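Local coordinates for protein xylosidase (Xanthomonas axonopodis pv. citri, PDB 6XN2) that probably hydrolyses the beta-1,4 linkages of xylo-oligosaccharides, as a family 43 glycoside hydrolase that binds xylose units in its pocket, at residues A252-E257 with T274-R279; I280-S285 with T293-L298; A300-W305 with I353-E358. All blocks are in the same frame, centred on the assembly; numbering follows the deposited sequence.

Contact 1: A252-E257 with T274-R279; sequences ARRFFE and TGDTHR. With XYP (beta-D-xylopyranose), chain E.
Gly275 CA sits over one face of the Phe256 ring, 3.5 Å from the ring centroid and 19° off the normal, a CH-pi contact made directly by the backbone. Phe256 reaches this spot because its CG is anti to the backbone N (chi1 -171°). Beside it, Arg254 bends at chi2 (86°) and spreads its guanidinium over two acceptors. NH1 donates to Thr274 O at 3.0 Å, from above the carbonyl plane, while NH2 makes a salt bridge to Asp276 OD1, also at 3.0 Å and from above the carboxylate plane; the other carboxylate oxygen, OD2, is bonded to His251. Phe256 and Glu257 together stand opposite the single residue Ser273, which makes a classic beta bulge at the start of strand 257-264, the outermost strand of its sheet in the five-bladed beta-propeller of family 43. Just past the bulge, Glu257 OE1 accepts a hydrogen bond from O1 of the bound xylose at 2.9 Å, and Asp50, Asp170 and Ala119 also hold this sugar. Within 274-279, Thr274 OG1 donates to Thr277 OG1 (2.6 Å) and accepts from Arg279 N. At the far end Ala252 O lies over the Arg279 guanidinium face, where no N-H points at it and no hydrogen bond forms.

Contact 2: I280-S285 with T293-L298; sequences ICYATS and TYQGVL
Cys281 SG meets the Tyr294 ring at its edge, 5.1 Å from the centroid and 85° off the normal, a sulfur-aromatic contact; Val297 CG2 packs against the same sulfur. On the other face of the sheet Tyr282 presents one ring face to Gln295, whose CB sits 3.6 Å from the ring centroid in a CH-pi contact. Leu298 CD1 adds to this patch by touching Tyr282 CB at 3.9 Å. Tyr282 CG lies between the backbone N and the carbonyl carbon (chi1 76°), which folds the ring back across the neighbouring strand, and its OH is bonded to Ile350 N. At the corner Leu298 N donates to Ile280 O at 2.7 Å. Next along, Tyr282 N donates to Gly296 O, and Tyr282 O takes Gln295 N at 2.9 Å and, weakly, Gly296 N. Farther out, the Gln295 chain bends at chi2 (-61°) and brings NE2 to Thr293 O at 3.1 Å. That oxygen also accepts from Thr284 N, the two donors approaching from opposite faces of the carbonyl plane. Thr293 N returns a bond of 2.7 Å to Thr284 O. With Gln295 and Gly296 both opposite Tyr282, the register slips by one residue before Ala283: a classic beta bulge in an antiparallel hairpin of the family 43 beta-propeller.

Contact 3: A300-W305 with I353-E358; sequences APVVGW and IYPYGE
Neither segment forms a regular strand: the end-to-end directions of the touching parts, 300-303 and 353-356, lie 34° apart, and at one end Ala300 N donates to Ile353 O at 3.0 Å in a nearly straight bond, close to the C=O axis. Next to this bond, Ala300 CB touches Tyr354 CD2 at 3.7 Å, approaching the ring obliquely, and also meets Pro355 CD. The Pro355 ring continues the apolar seam: Pro355 CG comes within 4.0 Å of Val302 CG1, the two side chains crossing at about a right angle, and lies 3.6 Å from Pro301 O. At the other end Tyr356 reaches across with its CG anti to the carbonyl carbon (chi1 -45°). Its OH accepts from Val303 N at 2.8 Å, with an N-H...O angle of 167°. This bond and a second one with Asp324 OD2 hold the Tyr356 OH. Val302 CA lies at the edge of the ring, in its plane, and Val303 CG2 packs 3.9 Å from Tyr356 CZ. Tyr354 to Gly357 form a type I beta turn, closed by Gly357 N to Tyr354 O at 3.2 Å. The contact thus packs a type I turn of the C-terminal tail against the loop that follows strand 292-299 of the beta-propeller, with Leu33 of helix 29-36 covering both Val303 and Tyr356.

Overall arrangement
The three contacts follow one another along the chain and touch in space. Contacts 1 and 2, with centres 11 Å apart, meet where Thr274 CG2 packs on Cys281 SG at 3.6 Å and Arg279 NH1 on Val297 CG2 at 3.4 Å; Arg253 also makes a cation-pi contact with Tyr294. Contact 2 passes to contact 3 through a backbone hydrogen bond between Leu298 O and Ile353 N, 2.8 Å long. Contact 3 returns to contact 1 through Trp305, whose O is hydrogen-bonded to His278 ND1 at 2.8 Å, while its CH2 packs on Phe256 CZ. Contact 1 alone supplies a residue of the xylose pocket, Glu257; the side chain of Val302 in contact 3 is about 11 Å from the sugar.

Contact 1: A252-E257 with T274-R279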
# COMPACT_ATOMS: atom_id res chain seq x y z
N ALA A 252 7.19 -14.87 8.54
CA ALA A 252 7.72 -14.95 7.22
C ALA A 252 6.64 -14.75 6.19
O ALA A 252 6.89 -14.22 5.18
CB ALA A 252 8.35 -16.29 7.03
N ARG A 253 5.41 -15.15 6.50
CA ARG A 253 4.32 -15.03 5.56
C ARG A 253 3.06 -14.26 5.98
O ARG A 253 2.37 -13.78 5.14
CB ARG A 253 3.89 -16.43 5.13
CG ARG A 253 5.01 -17.32 4.67
CD ARG A 253 4.52 -18.65 4.17
NE ARG A 253 4.09 -19.48 5.25
CZ ARG A 253 3.61 -20.69 5.11
NH1 ARG A 253 3.51 -21.21 3.92
NH2 ARG A 253 3.24 -21.37 6.15
N ARG A 254 2.78 -14.17 7.27
CA ARG A 254 1.52 -13.53 7.71
C ARG A 254 1.50 -12.03 7.39
O ARG A 254 2.52 -11.40 7.41
CB ARG A 254 1.24 -13.79 9.19
CG ARG A 254 2.19 -13.12 10.15
CD ARG A 254 1.81 -11.73 10.51
NE ARG A 254 2.76 -11.15 11.43
CZ ARG A 254 3.88 -10.58 11.05
NH1 ARG A 254 4.20 -10.53 9.78
NH2 ARG A 254 4.69 -10.06 11.94
N PHE A 255 0.31 -11.52 7.14
CA PHE A 255 0.07 -10.13 6.82
C PHE A 255 0.49 -9.15 7.90
O PHE A 255 0.24 -9.35 9.02
CB PHE A 255 -1.40 -9.95 6.48
CG PHE A 255 -1.82 -8.53 6.35
CD1 PHE A 255 -1.64 -7.86 5.18
CD2 PHE A 255 -2.37 -7.86 7.39
CE1 PHE A 255 -2.01 -6.56 5.04
CE2 PHE A 255 -2.74 -6.56 7.27
CZ PHE A 255 -2.55 -5.90 6.08
N PHE A 256 1.16 -8.07 7.52
CA PHE A 256 1.57 -7.03 8.44
C PHE A 256 0.90 -5.72 8.11
O PHE A 256 0.26 -5.19 8.94
CB PHE A 256 3.06 -6.84 8.43
CG PHE A 256 3.58 -5.93 9.50
CD1 PHE A 256 3.74 -4.60 9.28
CD2 PHE A 256 3.98 -6.44 10.71
CE1 PHE A 256 4.25 -3.79 10.23
CE2 PHE A 256 4.50 -5.62 11.66
CZ PHE A 256 4.63 -4.30 11.43
N GLU A 257 1.08 -5.22 6.89
CA GLU A 257 0.49 -3.98 6.45
C GLU A 257 0.47 -3.82 4.92
O GLU A 257 0.87 -4.69 4.22
CB GLU A 257 1.18 -2.76 7.07
CG GLU A 257 2.55 -2.44 6.55
CD GLU A 257 3.37 -1.56 7.48
OE1 GLU A 257 2.85 -1.00 8.42
OE2 GLU A 257 4.56 -1.38 7.25
N THR A 274 5.26 -7.96 4.99
CA THR A 274 5.33 -8.84 6.13
C THR A 274 5.96 -8.18 7.33
O THR A 274 6.18 -8.77 8.34
CB THR A 274 6.09 -10.11 5.86
OG1 THR A 274 7.43 -9.79 5.55
CG2 THR A 274 5.47 -10.88 4.76
N GLY A 275 6.23 -6.92 7.20
CA GLY A 275 6.74 -6.14 8.31
C GLY A 275 8.12 -6.51 8.83
O GLY A 275 9.14 -6.10 8.26
N ASP A 276 8.14 -7.29 9.90
CA ASP A 276 9.39 -7.65 10.54
C ASP A 276 10.28 -8.60 9.82
O ASP A 276 11.38 -8.83 10.25
CB ASP A 276 9.21 -8.05 12.00
CG ASP A 276 8.37 -9.27 12.19
OD1 ASP A 276 7.59 -9.60 11.32
OD2 ASP A 276 8.51 -9.88 13.24
N THR A 277 9.80 -9.18 8.73
CA THR A 277 10.59 -10.03 7.90
C THR A 277 10.86 -9.35 6.56
O THR A 277 11.41 -9.92 5.69
CB THR A 277 10.03 -11.42 7.74
OG1 THR A 277 8.70 -11.34 7.27
CG2 THR A 277 10.07 -12.12 9.05
N HIS A 278 10.41 -8.14 6.45
CA HIS A 278 10.71 -7.29 5.34
C HIS A 278 10.46 -7.65 3.91
O HIS A 278 11.15 -7.18 3.07
CB HIS A 278 12.14 -6.78 5.49
CG HIS A 278 12.43 -6.27 6.85
ND1 HIS A 278 12.34 -4.95 7.20
CD2 HIS A 278 12.77 -6.92 7.98
CE1 HIS A 278 12.65 -4.82 8.47
NE2 HIS A 278 12.91 -6.00 8.96
N ARG A 279 9.45 -8.44 3.64
CA ARG A 279 9.13 -8.75 2.29
C ARG A 279 7.77 -8.35 1.84
O ARG A 279 6.93 -8.11 2.62
CB ARG A 279 9.16 -10.23 2.03
CG ARG A 279 9.97 -11.04 2.98
CD ARG A 279 9.35 -12.40 2.99
NE ARG A 279 9.94 -13.22 3.98
CZ ARG A 279 9.80 -14.52 4.06
NH1 ARG A 279 9.05 -15.18 3.20
NH2 ARG A 279 10.42 -15.17 5.02
O1 XYP E . 4.06 1.63 8.92
C1 XYP E . 4.21 2.35 7.72
C2 XYP E . 2.84 2.51 7.09
C3 XYP E . 2.81 3.58 6.05
C4 XYP E . 3.47 4.84 6.57
C5 XYP E . 4.85 4.52 7.04
O2 XYP E . 2.38 1.32 6.46
O3 XYP E . 1.44 3.76 5.85
O4 XYP E . 3.57 5.78 5.55
O5 XYP E . 4.82 3.56 8.06

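Contact 2: I280-S285 with T293-L298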
# COMPACT_ATOMS: atom_id res chain seq x y z
N ILE A 280 7.63 -8.29 0.54
CA ILE A 280 6.35 -8.13 -0.03
C ILE A 280 6.03 -9.54 -0.48
O ILE A 280 6.74 -10.10 -1.24
CB ILE A 280 6.27 -7.21 -1.24
CG1 ILE A 280 6.74 -5.83 -0.90
CG2 ILE A 280 4.84 -7.12 -1.68
CD1 ILE A 280 5.96 -5.16 0.17
N CYS A 281 4.99 -10.12 0.07
CA CYS A 281 4.55 -11.45 -0.30
C CYS A 281 3.26 -11.38 -1.09
O CYS A 281 2.67 -10.40 -1.12
CB CYS A 281 4.31 -12.26 0.94
SG CYS A 281 5.80 -12.81 1.75
N TYR A 282 2.86 -12.43 -1.77
CA TYR A 282 1.59 -12.40 -2.45
C TYR A 282 0.86 -13.73 -2.33
O TYR A 282 1.46 -14.77 -2.04
CB TYR A 282 1.76 -12.01 -3.93
CG TYR A 282 2.29 -13.09 -4.84
CD1 TYR A 282 3.63 -13.47 -4.78
CD2 TYR A 282 1.47 -13.72 -5.77
CE1 TYR A 282 4.13 -14.46 -5.61
CE2 TYR A 282 1.96 -14.70 -6.60
CZ TYR A 282 3.29 -15.07 -6.52
OH TYR A 282 3.79 -16.06 -7.35
N ALA A 283 -0.45 -13.65 -2.51
CA ALA A 283 -1.35 -14.80 -2.44
C ALA A 283 -2.42 -14.62 -3.51
O ALA A 283 -2.67 -13.51 -3.96
CB ALA A 283 -1.97 -14.91 -1.06
N THR A 284 -3.04 -15.73 -3.90
CA THR A 284 -4.05 -15.64 -4.97
C THR A 284 -5.41 -16.21 -4.58
O THR A 284 -5.46 -17.03 -3.72
CB THR A 284 -3.56 -16.28 -6.26
OG1 THR A 284 -3.19 -17.60 -5.92
CG2 THR A 284 -2.37 -15.58 -6.85
N SER A 285 -6.46 -15.73 -5.24
CA SER A 285 -7.85 -16.18 -5.03
C SER A 285 -8.67 -16.03 -6.31
O SER A 285 -8.23 -15.37 -7.22
CB SER A 285 -8.49 -15.43 -3.95
OG SER A 285 -9.77 -15.95 -3.70
N THR A 293 -4.66 -17.93 -1.25
CA THR A 293 -3.62 -18.93 -0.93
C THR A 293 -2.22 -18.35 -1.17
O THR A 293 -1.94 -17.96 -2.26
CB THR A 293 -3.77 -20.21 -1.75
OG1 THR A 293 -5.05 -20.77 -1.48
CG2 THR A 293 -2.70 -21.22 -1.40
N TYR A 294 -1.40 -18.37 -0.14
CA TYR A 294 -0.03 -17.88 -0.21
C TYR A 294 0.74 -18.48 -1.35
O TYR A 294 0.69 -19.65 -1.56
CB TYR A 294 0.71 -18.20 1.08
CG TYR A 294 2.15 -17.74 1.09
CD1 TYR A 294 2.48 -16.48 1.42
CD2 TYR A 294 3.15 -18.58 0.74
CE1 TYR A 294 3.77 -16.06 1.44
CE2 TYR A 294 4.45 -18.17 0.73
CZ TYR A 294 4.74 -16.90 1.09
OH TYR A 294 6.01 -16.48 1.09
N GLN A 295 1.45 -17.66 -2.08
CA GLN A 295 2.25 -18.13 -3.20
C GLN A 295 3.74 -18.01 -2.92
O GLN A 295 4.47 -18.99 -3.00
CB GLN A 295 1.89 -17.37 -4.48
CG GLN A 295 0.46 -17.58 -4.94
CD GLN A 295 0.15 -19.03 -5.25
OE1 GLN A 295 0.88 -19.68 -6.00
NE2 GLN A 295 -0.93 -19.55 -4.68
N GLY A 296 4.21 -16.81 -2.56
CA GLY A 296 5.62 -16.62 -2.29
C GLY A 296 6.02 -15.17 -2.07
O GLY A 296 5.16 -14.31 -1.87
N VAL A 297 7.30 -14.89 -2.14
CA VAL A 297 7.86 -13.57 -1.96
C VAL A 297 7.94 -12.85 -3.28
O VAL A 297 8.44 -13.36 -4.23
CB VAL A 297 9.27 -13.65 -1.37
CG1 VAL A 297 9.89 -12.30 -1.25
CG2 VAL A 297 9.27 -14.34 -0.04
N LEU A 298 7.46 -11.64 -3.30
CA LEU A 298 7.40 -10.84 -4.50
C LEU A 298 8.54 -9.81 -4.53
O LEU A 298 9.13 -9.55 -5.58
CB LEU A 298 6.02 -10.16 -4.55
CG LEU A 298 5.58 -9.39 -5.78
CD1 LEU A 298 4.08 -9.59 -5.90
CD2 LEU A 298 5.91 -7.93 -5.60

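Contact 3: A300-W305 with I353-E358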
# COMPACT_ATOMS: atom_id res chain seq x y z
N ALA A 300 12.12 -8.80 -2.29
CA ALA A 300 13.05 -9.05 -1.21
C ALA A 300 13.25 -7.80 -0.38
O ALA A 300 12.85 -6.73 -0.73
CB ALA A 300 14.36 -9.53 -1.75
N PRO A 301 13.90 -7.95 0.76
CA PRO A 301 14.06 -6.81 1.64
C PRO A 301 14.71 -5.58 1.07
O PRO A 301 15.65 -5.68 0.37
CB PRO A 301 14.88 -7.38 2.78
CG PRO A 301 14.55 -8.81 2.79
CD PRO A 301 14.37 -9.19 1.38
N VAL A 302 14.17 -4.44 1.41
CA VAL A 302 14.71 -3.16 0.97
C VAL A 302 15.46 -2.47 2.11
O VAL A 302 15.31 -2.86 3.27
CB VAL A 302 13.59 -2.22 0.47
CG1 VAL A 302 12.95 -2.77 -0.80
CG2 VAL A 302 12.54 -2.03 1.57
N VAL A 303 16.22 -1.44 1.79
CA VAL A 303 16.92 -0.65 2.78
C VAL A 303 15.88 0.18 3.51
O VAL A 303 15.02 0.75 2.91
CB VAL A 303 17.98 0.26 2.14
CG1 VAL A 303 18.47 1.30 3.09
CG2 VAL A 303 19.14 -0.56 1.66
N GLY A 304 15.96 0.22 4.83
CA GLY A 304 14.97 0.91 5.62
C GLY A 304 14.04 -0.13 6.20
O GLY A 304 13.76 -1.08 5.57
N TRP A 305 13.51 0.10 7.37
CA TRP A 305 12.71 -0.95 8.00
C TRP A 305 11.45 -1.27 7.20
O TRP A 305 11.15 -2.44 6.98
CB TRP A 305 12.33 -0.56 9.43
CG TRP A 305 11.87 -1.72 10.26
CD1 TRP A 305 12.63 -2.46 11.12
CD2 TRP A 305 10.54 -2.28 10.32
NE1 TRP A 305 11.87 -3.44 11.71
CE2 TRP A 305 10.59 -3.35 11.24
CE3 TRP A 305 9.33 -1.97 9.69
CZ2 TRP A 305 9.46 -4.12 11.54
CZ3 TRP A 305 8.21 -2.74 9.99
CH2 TRP A 305 8.28 -3.80 10.91
N ILE A 353 11.49 -10.19 -6.98
CA ILE A 353 12.28 -9.08 -7.42
C ILE A 353 13.29 -8.77 -6.34
O ILE A 353 12.95 -8.67 -5.22
CB ILE A 353 11.40 -7.86 -7.68
CG1 ILE A 353 10.35 -8.21 -8.72
CG2 ILE A 353 12.22 -6.69 -8.12
CD1 ILE A 353 9.50 -7.06 -9.16
N TYR A 354 14.56 -8.67 -6.70
CA TYR A 354 15.63 -8.39 -5.77
C TYR A 354 16.06 -6.98 -6.06
O TYR A 354 16.66 -6.74 -7.04
CB TYR A 354 16.75 -9.41 -5.94
CG TYR A 354 16.35 -10.80 -5.50
CD1 TYR A 354 15.75 -11.65 -6.35
CD2 TYR A 354 16.53 -11.22 -4.22
CE1 TYR A 354 15.35 -12.89 -5.95
CE2 TYR A 354 16.14 -12.46 -3.81
CZ TYR A 354 15.55 -13.29 -4.69
OH TYR A 354 15.16 -14.53 -4.33
N PRO A 355 15.77 -6.06 -5.16
CA PRO A 355 15.94 -4.62 -5.40
C PRO A 355 17.39 -4.15 -5.48
O PRO A 355 17.63 -3.04 -5.93
CB PRO A 355 15.24 -3.98 -4.19
CG PRO A 355 15.25 -5.03 -3.13
CD PRO A 355 15.14 -6.34 -3.86
N TYR A 356 18.35 -4.98 -5.06
CA TYR A 356 19.76 -4.62 -5.16
C TYR A 356 20.52 -5.73 -5.87
O TYR A 356 21.74 -5.80 -5.78
CB TYR A 356 20.35 -4.33 -3.77
CG TYR A 356 19.39 -3.47 -2.98
CD1 TYR A 356 19.25 -2.12 -3.29
CD2 TYR A 356 18.60 -4.01 -1.98
CE1 TYR A 356 18.35 -1.32 -2.60
CE2 TYR A 356 17.69 -3.22 -1.29
CZ TYR A 356 17.57 -1.88 -1.61
OH TYR A 356 16.67 -1.10 -0.93
N GLY A 357 19.79 -6.56 -6.60
CA GLY A 357 20.36 -7.73 -7.25
C GLY A 357 20.21 -8.97 -6.39
O GLY A 357 20.18 -8.90 -5.16
N GLU A 358 20.11 -10.13 -7.03
CA GLU A 358 19.91 -11.36 -6.27
C GLU A 358 21.18 -11.73 -5.51
O GLU A 358 21.12 -12.39 -4.48
CB GLU A 358 19.49 -12.51 -7.19
CG GLU A 358 19.32 -13.84 -6.44
CD GLU A 358 18.63 -14.91 -7.27
OE1 GLU A 358 18.05 -14.58 -8.33
OE2 GLU A 358 18.66 -16.09 -6.84